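Aminoacyl-histidine dipeptidase (Vibrio alginolyticus, PDB 3MRU) probably hydrolyses dipeptides, with a preference for hydrophobic ones including prolyl amino acids, as a zinc-dependent metallopeptidase of the M20C family. Local coordinates at residues I61-T66 with A129-K134; M192-T197 with Q322-A327. All coordinates share one frame; numbering follows the deposited sequence.

Interaction 1: residues I61-T66 with A129-K134; sequences IKKPAT and AVLASK
Ile61 and Leu131 form the closely packed, buried half of this contact. CG2 of Ile61 meets CD1 of Leu131 at 3.6 Å, and the two side chains cross obliquely. The other Leu131 methyl, CD2, touches the same Ile61 CG2 and also lies 3.8 Å from CB of Lys63, so the two methyls of Leu131 reach both Ile61 and Lys63. A beta-branched isoleucine suits the strand, while a leucine, branched one carbon further out, can reach from the flank of the helix. The setting is the zinc-binding alpha/beta domain of the M20 fold: strand 59-63 lies between strands 50-53 and 141-146 of a mixed sheet, and helix 124-132 packs on it. Ile40 and Ala44 of helix 36-46 extend the apolar layer beside Ile61, and helix 469-485 covers Val130. Toward Lys63, which is partly exposed where Ile61 and Leu131 are buried, the character becomes polar. CG of Lys63 stands anti to the backbone N (chi1 175°), and the chain beyond it is extended, bringing NZ to the end of the helix. Lys63 NZ donates to Leu131 O at 3.0 Å, from above that carbonyl plane, and to Ser133 O at 3.1 Å, in the plane of that group; a weak bond goes to Val130 O. These carbonyls cluster where the helix stops at Ala132, and their partial negative charge should suit an ammonium group.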
loop_
_atom_site.group_PDB
_atom_site.type_symbol
_atom_site.label_atom_id
_atom_site.label_comp_id
_atom_site.label_asym_id
_atom_site.label_seq_id
_atom_site.Cartn_x
_atom_site.Cartn_y
_atom_site.Cartn_z
ATOM N N ILE A 61 -1.179 25.479 -9.122
ATOM C CA ILE A 61 -1.905 26.415 -9.952
ATOM C C ILE A 61 -2.974 27.092 -9.120
ATOM O O ILE A 61 -3.827 26.425 -8.522
ATOM C CB ILE A 61 -2.515 25.697 -11.167
ATOM C CG1 ILE A 61 -1.420 25.251 -12.122
ATOM C CG2 ILE A 61 -3.504 26.593 -11.893
ATOM C CD1 ILE A 61 -1.843 24.194 -13.143
ATOM N N LYS A 62 -2.923 28.418 -9.081
ATOM C CA LYS A 62 -3.790 29.159 -8.184
ATOM C C LYS A 62 -4.960 29.839 -8.890
ATOM O O LYS A 62 -4.786 30.646 -9.807
ATOM C CB LYS A 62 -2.975 30.164 -7.349
ATOM C CG LYS A 62 -3.552 30.383 -5.946
ATOM C CD LYS A 62 -2.863 31.508 -5.165
ATOM C CE LYS A 62 -3.772 31.965 -3.997
ATOM N NZ LYS A 62 -3.216 33.072 -3.142
ATOM N N LYS A 63 -6.162 29.496 -8.454
ATOM C CA LYS A 63 -7.344 30.172 -8.930
ATOM C C LYS A 63 -8.103 30.787 -7.767
ATOM O O LYS A 63 -8.463 30.081 -6.824
ATOM C CB LYS A 63 -8.248 29.215 -9.687
ATOM C CG LYS A 63 -9.566 29.836 -10.125
ATOM C CD LYS A 63 -10.281 28.893 -11.046
ATOM C CE LYS A 63 -11.585 29.442 -11.508
ATOM N NZ LYS A 63 -12.375 28.312 -12.040
ATOM N N PRO A 64 -8.350 32.112 -7.840
ATOM C CA PRO A 64 -9.091 32.832 -6.809
ATOM C C PRO A 64 -10.560 32.443 -6.818
ATOM O O PRO A 64 -11.080 31.993 -7.842
ATOM C CB PRO A 64 -8.932 34.293 -7.226
ATOM C CG PRO A 64 -8.759 34.235 -8.698
ATOM C CD PRO A 64 -7.933 33.012 -8.935
ATOM N N ALA A 65 -11.206 32.615 -5.670
ATOM C CA ALA A 65 -12.622 32.315 -5.488
ATOM C C ALA A 65 -13.514 33.013 -6.506
ATOM O O ALA A 65 -13.221 34.128 -6.940
ATOM C CB ALA A 65 -13.057 32.716 -4.073
ATOM N N THR A 66 -14.600 32.349 -6.880
ATOM C CA THR A 66 -15.679 33.023 -7.584
ATOM C C THR A 66 -16.330 33.966 -6.554
ATOM O O THR A 66 -16.307 33.661 -5.348
ATOM C CB THR A 66 -16.684 32.022 -8.230
ATOM O OG1 THR A 66 -17.461 31.377 -7.214
ATOM C CG2 THR A 66 -15.949 30.970 -9.056
ATOM N N ALA A 129 -10.503 20.445 -15.300
ATOM C CA ALA A 129 -11.860 20.875 -15.582
ATOM C C ALA A 129 -12.298 21.979 -14.614
ATOM O O ALA A 129 -12.757 23.015 -15.052
ATOM C CB ALA A 129 -12.815 19.698 -15.556
ATOM N N VAL A 130 -12.136 21.770 -13.313
ATOM C CA VAL A 130 -12.476 22.793 -12.299
ATOM C C VAL A 130 -11.747 24.121 -12.551
ATOM O O VAL A 130 -12.351 25.187 -12.476
ATOM C CB VAL A 130 -12.214 22.307 -10.821
ATOM C CG1 VAL A 130 -12.304 23.465 -9.827
ATOM C CG2 VAL A 130 -13.178 21.180 -10.427
ATOM N N LEU A 131 -10.460 24.064 -12.853
ATOM C CA LEU A 131 -9.736 25.285 -13.149
ATOM C C LEU A 131 -10.386 26.057 -14.303
ATOM O O LEU A 131 -10.630 27.255 -14.171
ATOM C CB LEU A 131 -8.272 24.980 -13.457
ATOM C CG LEU A 131 -7.349 24.734 -12.260
ATOM C CD1 LEU A 131 -5.999 24.192 -12.738
ATOM C CD2 LEU A 131 -7.186 26.009 -11.419
ATOM N N ALA A 132 -10.678 25.365 -15.409
ATOM C CA ALA A 132 -11.312 25.965 -16.581
ATOM C C ALA A 132 -12.776 26.342 -16.363
ATOM O O ALA A 132 -13.242 27.328 -16.924
ATOM C CB ALA A 132 -11.180 25.067 -17.776
ATOM N N SER A 133 -13.497 25.576 -15.550
ATOM C CA SER A 133 -14.927 25.816 -15.293
ATOM C C SER A 133 -15.280 27.261 -14.940
ATOM O O SER A 133 -14.609 27.885 -14.114
ATOM C CB SER A 133 -15.432 24.909 -14.180
ATOM O OG SER A 133 -16.819 25.102 -13.998
ATOM N N LYS A 134 -16.343 27.787 -15.554
ATOM C CA LYS A 134 -16.793 29.168 -15.268
ATOM C C LYS A 134 -17.967 29.271 -14.279
ATOM O O LYS A 134 -18.276 30.357 -13.778
ATOM C CB LYS A 134 -16.992 29.963 -16.567
ATOM C CG LYS A 134 -15.686 30.537 -17.104
ATOM C CD LYS A 134 -15.819 30.920 -18.590
ATOM C CE LYS A 134 -14.464 31.270 -19.183
ATOM N NZ LYS A 134 -13.872 32.468 -18.496
#

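Interaction 2: residues M192-T197 with Q322-A327; sequences MTFDIT and QRFIAA
Arg323 NH1 is gripped by the carbonyl of Ala390 and, more weakly, by that of Gly391, and it sits at the edge of the Phe194 ring, 3.6 Å from CD2. Seen from the arginine, that CD2 lies over one face of the guanidinium; the two planes are 54° apart, and the side chains slide past each other in opposite directions. Arg323 NH2 comes within 3.4 Å of Asp195 O, which lies at the edge of the guanidinium, while Arg323 NE makes a salt bridge to Asp320 OD1. Asp320 uses its other oxygen, OD2, to accept the backbone N-H of Thr197, so one carboxylate ties the arginine to the backbone at Thr197. A long, extended arginine suits this place because it can leave the flank of the helix and carry its charge to backbone oxygens. The motif is a helix laid on a beta sheet: helix segment 322-327 runs nearly antiparallel to strand segment 192-195, at 165° with the axes 10.1 Å apart, in the second, lid domain of the two-domain M20 fold, which stands apart from the zinc-binding domain. Phe194 points from the strand toward the helix, its ring meeting Phe324, Ala327 and Arg323. Phe324 turns an edge to one face of that ring in a T-shaped pair, planes at 78° and centroids 5.4 Å apart; its CD1 lies offset toward the ring's rim. Ala327, small enough to admit the ring tip, places CB 3.7 Å from Phe194 CZ.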
loop_
_atom_site.group_PDB
_atom_site.type_symbol
_atom_site.label_atom_id
_atom_site.label_comp_id
_atom_site.label_asym_id
_atom_site.label_seq_id
_atom_site.Cartn_x
_atom_site.Cartn_y
_atom_site.Cartn_z
ATOM N N MET A 192 16.465 -8.256 10.972
ATOM C CA MET A 192 17.228 -8.794 12.068
ATOM C C MET A 192 18.167 -9.869 11.563
ATOM O O MET A 192 17.731 -10.872 10.999
ATOM C CB MET A 192 16.300 -9.365 13.110
ATOM C CG MET A 192 16.942 -9.444 14.449
ATOM S SD MET A 192 15.783 -10.064 15.651
ATOM C CE MET A 192 14.802 -8.618 16.051
ATOM N N THR A 193 19.463 -9.660 11.775
ATOM C CA THR A 193 20.468 -10.522 11.192
ATOM C C THR A 193 21.288 -11.137 12.286
ATOM O O THR A 193 21.563 -10.497 13.303
ATOM C CB THR A 193 21.414 -9.751 10.246
ATOM O OG1 THR A 193 20.894 -8.435 9.985
ATOM C CG2 THR A 193 21.603 -10.529 8.935
ATOM N N PHE A 194 21.682 -12.384 12.054
ATOM C CA PHE A 194 22.405 -13.190 13.041
ATOM C C PHE A 194 23.749 -13.642 12.490
ATOM O O PHE A 194 23.839 -14.112 11.347
ATOM C CB PHE A 194 21.575 -14.416 13.462
ATOM C CG PHE A 194 20.349 -14.064 14.250
ATOM C CD1 PHE A 194 19.169 -13.696 13.600
ATOM C CD2 PHE A 194 20.379 -14.076 15.631
ATOM C CE1 PHE A 194 18.059 -13.337 14.304
ATOM C CE2 PHE A 194 19.256 -13.730 16.354
ATOM C CZ PHE A 194 18.100 -13.350 15.691
ATOM N N ASP A 195 24.799 -13.493 13.290
ATOM C CA ASP A 195 26.093 -13.942 12.827
ATOM C C ASP A 195 26.451 -15.305 13.407
ATOM O O ASP A 195 27.063 -15.409 14.490
ATOM C CB ASP A 195 27.160 -12.872 13.036
ATOM C CG ASP A 195 27.299 -11.958 11.825
ATOM O OD1 ASP A 195 27.331 -12.478 10.673
ATOM O OD2 ASP A 195 27.369 -10.722 12.017
ATOM N N ILE A 196 26.064 -16.340 12.657
ATOM C CA ILE A 196 26.156 -17.721 13.125
ATOM C C ILE A 196 27.339 -18.499 12.589
ATOM O O ILE A 196 27.800 -18.282 11.454
ATOM C CB ILE A 196 24.862 -18.560 12.869
ATOM C CG1 ILE A 196 24.633 -18.822 11.379
ATOM C CG2 ILE A 196 23.651 -17.883 13.488
ATOM C CD1 ILE A 196 23.636 -19.936 11.064
ATOM N N THR A 197 27.798 -19.410 13.450
ATOM C CA THR A 197 28.835 -20.403 13.141
ATOM C C THR A 197 28.282 -21.835 13.295
ATOM O O THR A 197 27.317 -22.069 14.041
ATOM C CB THR A 197 30.069 -20.216 14.042
ATOM O OG1 THR A 197 29.668 -20.320 15.416
ATOM C CG2 THR A 197 30.699 -18.852 13.784
ATOM N N GLN A 322 19.993 -21.424 19.949
ATOM C CA GLN A 322 19.212 -20.949 21.061
ATOM C C GLN A 322 18.721 -19.512 20.870
ATOM O O GLN A 322 17.494 -19.283 20.829
ATOM C CB GLN A 322 19.963 -21.179 22.369
ATOM C CG GLN A 322 20.192 -22.678 22.579
ATOM C CD GLN A 322 20.666 -23.062 23.973
ATOM O OE1 GLN A 322 21.315 -22.269 24.674
ATOM N NE2 GLN A 322 20.362 -24.304 24.376
ATOM N N ARG A 323 19.657 -18.572 20.682
ATOM C CA ARG A 323 19.323 -17.137 20.589
ATOM C C ARG A 323 18.426 -16.770 19.397
ATOM O O ARG A 323 17.544 -15.923 19.510
ATOM C CB ARG A 323 20.578 -16.255 20.674
ATOM C CG ARG A 323 21.457 -16.221 19.437
ATOM C CD ARG A 323 22.901 -15.790 19.770
ATOM N NE ARG A 323 23.719 -15.786 18.563
ATOM C CZ ARG A 323 23.775 -14.763 17.720
ATOM N NH1 ARG A 323 23.089 -13.654 17.970
ATOM N NH2 ARG A 323 24.515 -14.844 16.627
ATOM N N PHE A 324 18.636 -17.432 18.271
ATOM C CA PHE A 324 17.803 -17.184 17.116
ATOM C C PHE A 324 16.376 -17.633 17.421
ATOM O O PHE A 324 15.414 -16.899 17.165
ATOM C CB PHE A 324 18.356 -17.895 15.872
ATOM C CG PHE A 324 17.367 -18.008 14.745
ATOM C CD1 PHE A 324 16.848 -16.885 14.143
ATOM C CD2 PHE A 324 16.940 -19.250 14.301
ATOM C CE1 PHE A 324 15.936 -17.013 13.107
ATOM C CE2 PHE A 324 16.032 -19.385 13.263
ATOM C CZ PHE A 324 15.531 -18.279 12.663
ATOM N N ILE A 325 16.237 -18.836 17.965
ATOM C CA ILE A 325 14.895 -19.344 18.231
ATOM C C ILE A 325 14.138 -18.519 19.297
ATOM O O ILE A 325 12.971 -18.149 19.069
ATOM C CB ILE A 325 14.873 -20.843 18.549
ATOM C CG1 ILE A 325 14.670 -21.638 17.265
ATOM C CG2 ILE A 325 13.734 -21.176 19.501
ATOM C CD1 ILE A 325 15.897 -21.722 16.361
ATOM N N ALA A 326 14.785 -18.214 20.428
ATOM C CA ALA A 326 14.164 -17.325 21.414
ATOM C C ALA A 326 13.716 -16.016 20.752
ATOM O O ALA A 326 12.608 -15.521 20.995
ATOM C CB ALA A 326 15.103 -17.053 22.561
ATOM N N ALA A 327 14.586 -15.491 19.891
ATOM C CA ALA A 327 14.345 -14.240 19.205
ATOM C C ALA A 327 13.098 -14.414 18.368
ATOM O O ALA A 327 12.087 -13.757 18.620
ATOM C CB ALA A 327 15.535 -13.851 18.349
#

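In the fold
Interactions 1 and 2 lie on opposite sides of the chain's centre, their own centres about 60 Å apart and their nearest atoms about 43 Å apart, and they do not touch. Each packs a helix against a sheet, but in different parts of the elongated molecule. Interaction 1 belongs to the zinc-binding domain: its strand 59-63 shares a sheet with strand 75-80, which ends at the zinc ligand His80, and its helix 124-132 follows soon after Asp119, a ligand of both zinc ions. Interaction 2 joins helix 318-330 to the separate sheet that contains strand 181-199, in the lid domain. Neither contact reaches the metal site, where Asp173 and His461 also bind zinc in this structure.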